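Local coordinates for protein beta-mannosidase (Trichoderma harzianum, PDB 4CVU) that probably hydrolyses beta-linked mannose from the non-reducing ends of oligosaccharides, as a fungal beta-mannosidase of glycoside hydrolase family 2, at residues A104-D110 / Q134-S140; G370-H374 / C537-W543. All blocks are in the same frame, centred on the assembly; numbering follows the deposited sequence.

Contact 1 of 2, residues A104-D110 / Q134-S140; sequences ATWLVFD and QWFYDVS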
loop_
_atom_site.group_PDB
_atom_site.type_symbol
_atom_site.label_atom_id
_atom_site.label_comp_id
_atom_site.label_asym_id
_atom_site.label_seq_id
_atom_site.Cartn_x
_atom_site.Cartn_y
_atom_site.Cartn_z
ATOM N N ALA A 104 52.612 -7.822 -3.220
ATOM C CA ALA A 104 51.707 -8.373 -2.220
ATOM C C ALA A 104 50.274 -7.905 -2.540
ATOM O O ALA A 104 50.037 -6.707 -2.715
ATOM C CB ALA A 104 52.104 -7.931 -0.822
ATOM N N THR A 105 49.341 -8.857 -2.605
ATOM C CA THR A 105 47.945 -8.561 -2.905
ATOM C C THR A 105 47.105 -8.823 -1.669
ATOM O O THR A 105 47.040 -9.954 -1.198
ATOM C CB THR A 105 47.436 -9.438 -4.063
ATOM O OG1 THR A 105 48.255 -9.236 -5.228
ATOM C CG2 THR A 105 45.984 -9.094 -4.431
ATOM N N TRP A 106 46.443 -7.769 -1.173
ATOM C CA TRP A 106 45.582 -7.847 0.007
ATOM C C TRP A 106 44.105 -7.583 -0.319
ATOM O O TRP A 106 43.780 -6.773 -1.181
ATOM C CB TRP A 106 46.032 -6.819 1.051
ATOM C CG TRP A 106 47.362 -7.112 1.659
ATOM C CD1 TRP A 106 48.590 -6.747 1.167
ATOM C CD2 TRP A 106 47.612 -7.823 2.876
ATOM N NE1 TRP A 106 49.588 -7.186 2.005
ATOM C CE2 TRP A 106 49.019 -7.853 3.061
ATOM C CE3 TRP A 106 46.793 -8.447 3.821
ATOM C CZ2 TRP A 106 49.619 -8.481 4.162
ATOM C CZ3 TRP A 106 47.365 -9.054 4.912
ATOM C CH2 TRP A 106 48.789 -9.086 5.075
ATOM N N LEU A 107 43.230 -8.285 0.392
ATOM C CA LEU A 107 41.817 -7.909 0.481
ATOM C C LEU A 107 41.656 -7.085 1.746
ATOM O O LEU A 107 42.063 -7.510 2.829
ATOM C CB LEU A 107 40.917 -9.145 0.559
ATOM C CG LEU A 107 41.027 -10.163 -0.572
ATOM C CD1 LEU A 107 40.110 -11.350 -0.324
ATOM C CD2 LEU A 107 40.709 -9.511 -1.899
ATOM N N VAL A 108 41.061 -5.910 1.612
ATOM C CA VAL A 108 40.748 -5.087 2.778
ATOM C C VAL A 108 39.247 -4.840 2.821
ATOM O O VAL A 108 38.690 -4.273 1.892
ATOM C CB VAL A 108 41.513 -3.749 2.776
ATOM C CG1 VAL A 108 41.216 -2.973 4.051
ATOM C CG2 VAL A 108 43.025 -3.991 2.670
ATOM N N PHE A 109 38.624 -5.269 3.916
ATOM C CA PHE A 109 37.169 -5.169 4.109
ATOM C C PHE A 109 36.866 -4.301 5.316
ATOM O O PHE A 109 37.195 -4.659 6.448
ATOM C CB PHE A 109 36.558 -6.554 4.340
ATOM C CG PHE A 109 36.680 -7.492 3.166
ATOM C CD1 PHE A 109 35.959 -7.263 2.003
ATOM C CD2 PHE A 109 37.476 -8.629 3.243
ATOM C CE1 PHE A 109 36.029 -8.120 0.926
ATOM C CE2 PHE A 109 37.559 -9.503 2.165
ATOM C CZ PHE A 109 36.848 -9.243 1.003
ATOM N N ASP A 110 36.263 -3.146 5.086
ATOM C CA ASP A 110 35.935 -2.261 6.200
ATOM C C ASP A 110 34.703 -2.757 6.995
ATOM O O ASP A 110 34.492 -2.337 8.156
ATOM C CB ASP A 110 35.734 -0.822 5.731
ATOM C CG ASP A 110 37.015 -0.183 5.238
ATOM O OD1 ASP A 110 38.099 -0.816 5.258
ATOM O OD2 ASP A 110 36.937 0.959 4.789
ATOM N N GLN A 134 37.486 -4.380 10.783
ATOM C CA GLN A 134 38.121 -4.306 9.484
ATOM C C GLN A 134 38.918 -5.591 9.332
ATOM O O GLN A 134 39.742 -5.930 10.210
ATOM C CB GLN A 134 39.070 -3.116 9.436
ATOM C CG GLN A 134 39.840 -2.929 8.136
ATOM C CD GLN A 134 40.701 -1.677 8.182
ATOM O OE1 GLN A 134 41.498 -1.505 9.110
ATOM N NE2 GLN A 134 40.569 -0.811 7.172
ATOM N N TRP A 135 38.669 -6.311 8.240
ATOM C CA TRP A 135 39.371 -7.560 7.987
ATOM C C TRP A 135 40.280 -7.384 6.783
ATOM O O TRP A 135 39.913 -6.709 5.826
ATOM C CB TRP A 135 38.366 -8.698 7.732
ATOM C CG TRP A 135 37.407 -8.978 8.880
ATOM C CD1 TRP A 135 36.085 -8.597 8.961
ATOM C CD2 TRP A 135 37.674 -9.719 10.083
ATOM N NE1 TRP A 135 35.533 -9.049 10.135
ATOM C CE2 TRP A 135 36.485 -9.737 10.841
ATOM C CE3 TRP A 135 38.797 -10.388 10.585
ATOM C CZ2 TRP A 135 36.399 -10.374 12.081
ATOM C CZ3 TRP A 135 38.695 -11.023 11.813
ATOM C CH2 TRP A 135 37.510 -11.011 12.545
ATOM N N PHE A 136 41.463 -8.000 6.835
ATOM C CA PHE A 136 42.396 -8.000 5.706
ATOM C C PHE A 136 43.107 -9.355 5.550
ATOM O O PHE A 136 43.486 -9.985 6.523
ATOM C CB PHE A 136 43.424 -6.891 5.849
ATOM C CG PHE A 136 44.002 -6.784 7.230
ATOM C CD1 PHE A 136 43.360 -6.040 8.199
ATOM C CD2 PHE A 136 45.164 -7.439 7.555
ATOM C CE1 PHE A 136 43.873 -5.937 9.467
ATOM C CE2 PHE A 136 45.684 -7.349 8.828
ATOM C CZ PHE A 136 45.028 -6.592 9.786
ATOM N N TYR A 137 43.245 -9.790 4.300
ATOM C CA TYR A 137 43.728 -11.121 3.977
ATOM C C TYR A 137 44.729 -11.046 2.836
ATOM O O TYR A 137 44.498 -10.377 1.841
ATOM C CB TYR A 137 42.560 -12.029 3.589
ATOM C CG TYR A 137 41.476 -12.132 4.647
ATOM C CD1 TYR A 137 41.715 -12.810 5.833
ATOM C CD2 TYR A 137 40.212 -11.558 4.454
ATOM C CE1 TYR A 137 40.753 -12.915 6.817
ATOM C CE2 TYR A 137 39.230 -11.666 5.428
ATOM C CZ TYR A 137 39.506 -12.329 6.615
ATOM O OH TYR A 137 38.552 -12.439 7.593
ATOM N N ASP A 138 45.858 -11.727 3.006
ATOM C CA ASP A 138 46.898 -11.783 1.980
ATOM C C ASP A 138 46.539 -12.885 0.983
ATOM O O ASP A 138 46.586 -14.059 1.321
ATOM C CB ASP A 138 48.259 -12.047 2.634
ATOM C CG ASP A 138 49.437 -11.828 1.672
ATOM O OD1 ASP A 138 49.277 -11.997 0.435
ATOM O OD2 ASP A 138 50.535 -11.487 2.184
ATOM N N VAL A 139 46.183 -12.499 -0.237
ATOM C CA VAL A 139 45.787 -13.469 -1.276
ATOM C C VAL A 139 46.857 -13.676 -2.360
ATOM O O VAL A 139 46.556 -14.190 -3.451
ATOM C CB VAL A 139 44.432 -13.113 -1.957
ATOM C CG1 VAL A 139 43.309 -13.101 -0.930
ATOM C CG2 VAL A 139 44.505 -11.781 -2.696
ATOM N N SER A 140 48.101 -13.319 -2.052
ATOM C CA SER A 140 49.168 -13.387 -3.050
ATOM C C SER A 140 49.303 -14.773 -3.667
ATOM O O SER A 140 49.428 -14.903 -4.889
ATOM C CB SER A 140 50.500 -12.948 -2.436
ATOM O OG SER A 140 50.490 -11.553 -2.203
#

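Contact 2 of 2, residues G370-H374 / C537-W543; sequences GNNWH and CSANNGW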
loop_
_atom_site.group_PDB
_atom_site.type_symbol
_atom_site.label_atom_id
_atom_site.label_comp_id
_atom_site.label_asym_id
_atom_site.label_seq_id
_atom_site.Cartn_x
_atom_site.Cartn_y
_atom_site.Cartn_z
ATOM N N GLY A 370 27.309 12.165 47.084
ATOM C CA GLY A 370 27.134 11.033 46.211
ATOM C C GLY A 370 28.183 11.036 45.120
ATOM O O GLY A 370 29.376 11.227 45.374
ATOM N N ASN A 371 27.720 10.797 43.895
ATOM C CA ASN A 371 28.610 10.782 42.753
ATOM C C ASN A 371 28.051 11.645 41.626
ATOM O O ASN A 371 26.868 11.693 41.394
ATOM C CB ASN A 371 28.764 9.365 42.234
ATOM C CG ASN A 371 29.814 8.588 42.958
ATOM O OD1 ASN A 371 29.636 8.216 44.108
ATOM N ND2 ASN A 371 30.940 8.333 42.270
ATOM N N ASN A 372 28.943 12.256 40.906
ATOM C CA ASN A 372 28.586 13.109 39.838
ATOM C C ASN A 372 28.087 12.240 38.738
ATOM O O ASN A 372 28.285 11.029 38.772
ATOM C CB ASN A 372 29.832 13.802 39.332
ATOM C CG ASN A 372 30.261 14.923 40.214
ATOM O OD1 ASN A 372 29.766 16.025 40.112
ATOM N ND2 ASN A 372 31.206 14.651 41.056
ATOM N N TRP A 373 27.437 12.860 37.777
ATOM C CA TRP A 373 27.236 12.317 36.426
ATOM C C TRP A 373 26.988 13.520 35.536
ATOM O O TRP A 373 25.876 13.913 35.378
ATOM C CB TRP A 373 26.065 11.326 36.361
ATOM C CG TRP A 373 25.964 10.576 35.102
ATOM C CD1 TRP A 373 25.653 11.057 33.870
ATOM C CD2 TRP A 373 26.213 9.168 34.928
ATOM N NE1 TRP A 373 25.675 10.038 32.948
ATOM C CE2 TRP A 373 26.030 8.873 33.567
ATOM C CE3 TRP A 373 26.583 8.155 35.780
ATOM C CZ2 TRP A 373 26.212 7.617 33.050
ATOM C CZ3 TRP A 373 26.788 6.889 35.276
ATOM C CH2 TRP A 373 26.583 6.624 33.893
ATOM N N HIS A 374 28.046 14.100 34.998
ATOM C CA HIS A 374 27.952 15.235 34.113
ATOM C C HIS A 374 29.134 15.360 33.153
ATOM O O HIS A 374 30.101 14.670 33.263
ATOM C CB HIS A 374 27.712 16.553 34.864
ATOM C CG HIS A 374 28.896 17.059 35.617
ATOM N ND1 HIS A 374 29.126 16.749 36.937
ATOM C CD2 HIS A 374 29.909 17.863 35.237
ATOM C CE1 HIS A 374 30.229 17.336 37.333
ATOM N NE2 HIS A 374 30.724 18.017 36.321
ATOM N N CYS A 537 29.092 0.972 31.909
ATOM C CA CYS A 537 27.746 0.881 31.307
ATOM C C CYS A 537 27.017 2.203 31.353
ATOM O O CYS A 537 27.428 3.146 32.048
ATOM C CB CYS A 537 26.901 -0.201 31.962
ATOM S SG CYS A 537 26.711 0.061 33.738
ATOM N N SER A 538 25.926 2.246 30.601
ATOM C CA SER A 538 25.178 3.472 30.322
ATOM C C SER A 538 24.566 4.122 31.537
ATOM O O SER A 538 24.273 5.307 31.492
ATOM C CB SER A 538 24.042 3.172 29.364
ATOM O OG SER A 538 23.125 2.274 29.975
ATOM N N ALA A 539 24.316 3.349 32.589
ATOM C CA ALA A 539 23.743 3.868 33.812
ATOM C C ALA A 539 24.285 3.141 35.015
ATOM O O ALA A 539 24.158 1.916 35.116
ATOM C CB ALA A 539 22.205 3.729 33.785
ATOM N N ASN A 540 24.866 3.889 35.938
ATOM C CA ASN A 540 25.416 3.317 37.145
ATOM C C ASN A 540 25.607 4.381 38.241
ATOM O O ASN A 540 25.410 5.562 38.024
ATOM C CB ASN A 540 26.745 2.529 36.860
ATOM C CG ASN A 540 27.818 3.388 36.248
ATOM O OD1 ASN A 540 28.395 4.222 36.930
ATOM N ND2 ASN A 540 28.070 3.220 34.915
ATOM N N ASN A 541 25.977 3.932 39.432
ATOM C CA ASN A 541 26.144 4.816 40.582
ATOM C C ASN A 541 27.534 5.438 40.732
ATOM O O ASN A 541 27.858 6.017 41.784
ATOM C CB ASN A 541 25.767 4.061 41.861
ATOM C CG ASN A 541 24.284 3.792 41.940
ATOM O OD1 ASN A 541 23.482 4.644 41.599
ATOM N ND2 ASN A 541 23.917 2.609 42.359
ATOM N N GLY A 542 28.331 5.358 39.668
ATOM C CA GLY A 542 29.649 5.950 39.656
ATOM C C GLY A 542 30.730 5.030 40.172
ATOM O O GLY A 542 30.457 3.869 40.547
ATOM N N TRP A 543 31.956 5.563 40.188
ATOM C CA TRP A 543 33.137 4.821 40.639
ATOM C C TRP A 543 33.667 5.317 41.988
ATOM O O TRP A 543 33.555 6.494 42.335
ATOM C CB TRP A 543 34.257 4.893 39.607
ATOM C CG TRP A 543 34.616 6.244 39.081
ATOM C CD1 TRP A 543 34.085 6.851 37.971
ATOM C CD2 TRP A 543 35.617 7.153 39.583
ATOM N NE1 TRP A 543 34.677 8.062 37.771
ATOM C CE2 TRP A 543 35.626 8.268 38.735
ATOM C CE3 TRP A 543 36.506 7.126 40.661
ATOM C CZ2 TRP A 543 36.487 9.355 38.941
ATOM C CZ3 TRP A 543 37.360 8.197 40.859
ATOM C CH2 TRP A 543 37.341 9.296 40.018
#

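Contact 1 of 2, residues A104-D110 / Q134-S140
Leu107 and Tyr137 form a hydrogen-bonded antiparallel pair at the middle of this contact, a worked example of how a beta sheet settles its polar atoms in pairs. Leu107 N gives to Tyr137 O (2.8 Å), and Tyr137 N returns a bond to Leu107 O; Phe109 and Trp135 repeat the exchange. Strand 104-109 turns its other edge to strand 215-221, so the backbone polar groups of Trp106 and Val108 are taken up by Val218 and Arg216. Strand 135-138 is an outermost strand of this sheet in the galactose-binding-like domain.

Toward helix 140-145 the backbone pairing runs on through Val139 N, at the N-cap position, which gives to Thr105 O. A side chain takes over only at Thr105 N, which gives to Ser140 OG at 3.0 Å, nearly straight at 169°. Ser140 OG donates in turn to Asp138 OD1 (2.9 Å), on the syn lone pair, and the same oxygen accepts from Ser140 N in an Asx turn. The hydroxyl thus both donates and accepts, while Thr105 OG1 pairs with Gln219.

At the other end, the extended chain of Gln134 (CG opposite the backbone N, chi1 179°) brings NE2 to Asp110 OD1 at 3.1 Å. The donor sits above the carboxylate plane, 46° out of it. Asp110 OD1 also makes a salt bridge to Arg216, and Gln134 NE2 a second bond to Leu229 O.

Carbon contacts line both faces. The methylene of Asp138, CB, lies over the six-membered ring of Trp106, 3.8 Å from its centroid, a CH-pi contact; Trp106 CZ3 meets the edge of the Phe136 ring. On the opposite face Leu107 CD1 packs against Val139 CG1. Paired backbone bonds therefore set the register, with Ser140 OG relaying between Thr105 N and Asp138 at one end and Gln134 NE2 meeting Asp110 OD1 at the other.

Contact 2 of 2, residues G370-H374 / C537-W543
Trp373 drives the six-membered end of its indole into the turn made by 537-543, an irregular segment that follows strand 534-535 of what is, as in other family 2 enzymes, a (beta/alpha)8 barrel. Two local motifs flank the meeting: a classic beta bulge sets Trp373 and His374 opposite Ser354, and Asn540 closes an Asx turn by accepting Gly542 N at OD1 (3.0 Å), in the carbonyl plane and on a lone pair.

The aromatic contacts illustrate how an indole can pack among backbone carbonyls. With CG opposite the backbone N (chi1 -170°), the ring reaches across so that CZ2 approaches Ser538 O at 3.4 Å and CZ3 approaches Asn540 O at 3.3 Å. The Asn540 amide, its plane 61° from the ring, meets the ring edge through CG, and its OD1 lies 3.5 Å from Trp373 CZ3. Elsewhere Phe353 packs edge-to-face with the indole.

Among the polar bonds, one joins the segments. Asn371 ND2 gives to Trp543 O at 3.2 Å, a bent bond whose donor stands 36° out of the carbonyl plane; it also bonds Ser355 O, while Asn371 OD1 accepts from Arg557. These three partners fix the flip of the amide. Asn540 ND2 bonds Ser535 OG, tying the turn to the end of strand 534-535, and adds a weak bond to Cys537 SG. With an alanine here in place of Asn540, Gly542 N would probably lose its turn acceptor and Ser535 OG its amide donor, and a gap would be likely beside Trp373 CZ3.

Steric fit decides Gly542. Its backbone angles call for glycine, and any beta carbon would run into Asn371 ND2. The same amide covers Asn541 O, a buried oxygen with no hydrogen-bonding partner in the model, whose nearest neighbour across the contact is Asn371 CG at 3.4 Å.

The two contacts share no elements: their centres lie 42 Å apart, the nearest atoms about 23 Å, and contact 1 closes along the chain before contact 2 opens. Contact 1 is partly buried, at an outer strand of the N-terminal galactose-binding-like domain, with the ring of Phe136 close to mannose of an attached glycan. Contact 2 is a buried meeting of two loops in what is probably the catalytic barrel. Their chemistry follows their place. Regular backbone pairing dominates the first, with side-chain hydrogen bonds at its ends; in the second one side-chain amide hydrogen bond, Asn371 to Trp543 O, joins the segments, beside the six-membered end of an indole packed among backbone carbonyls.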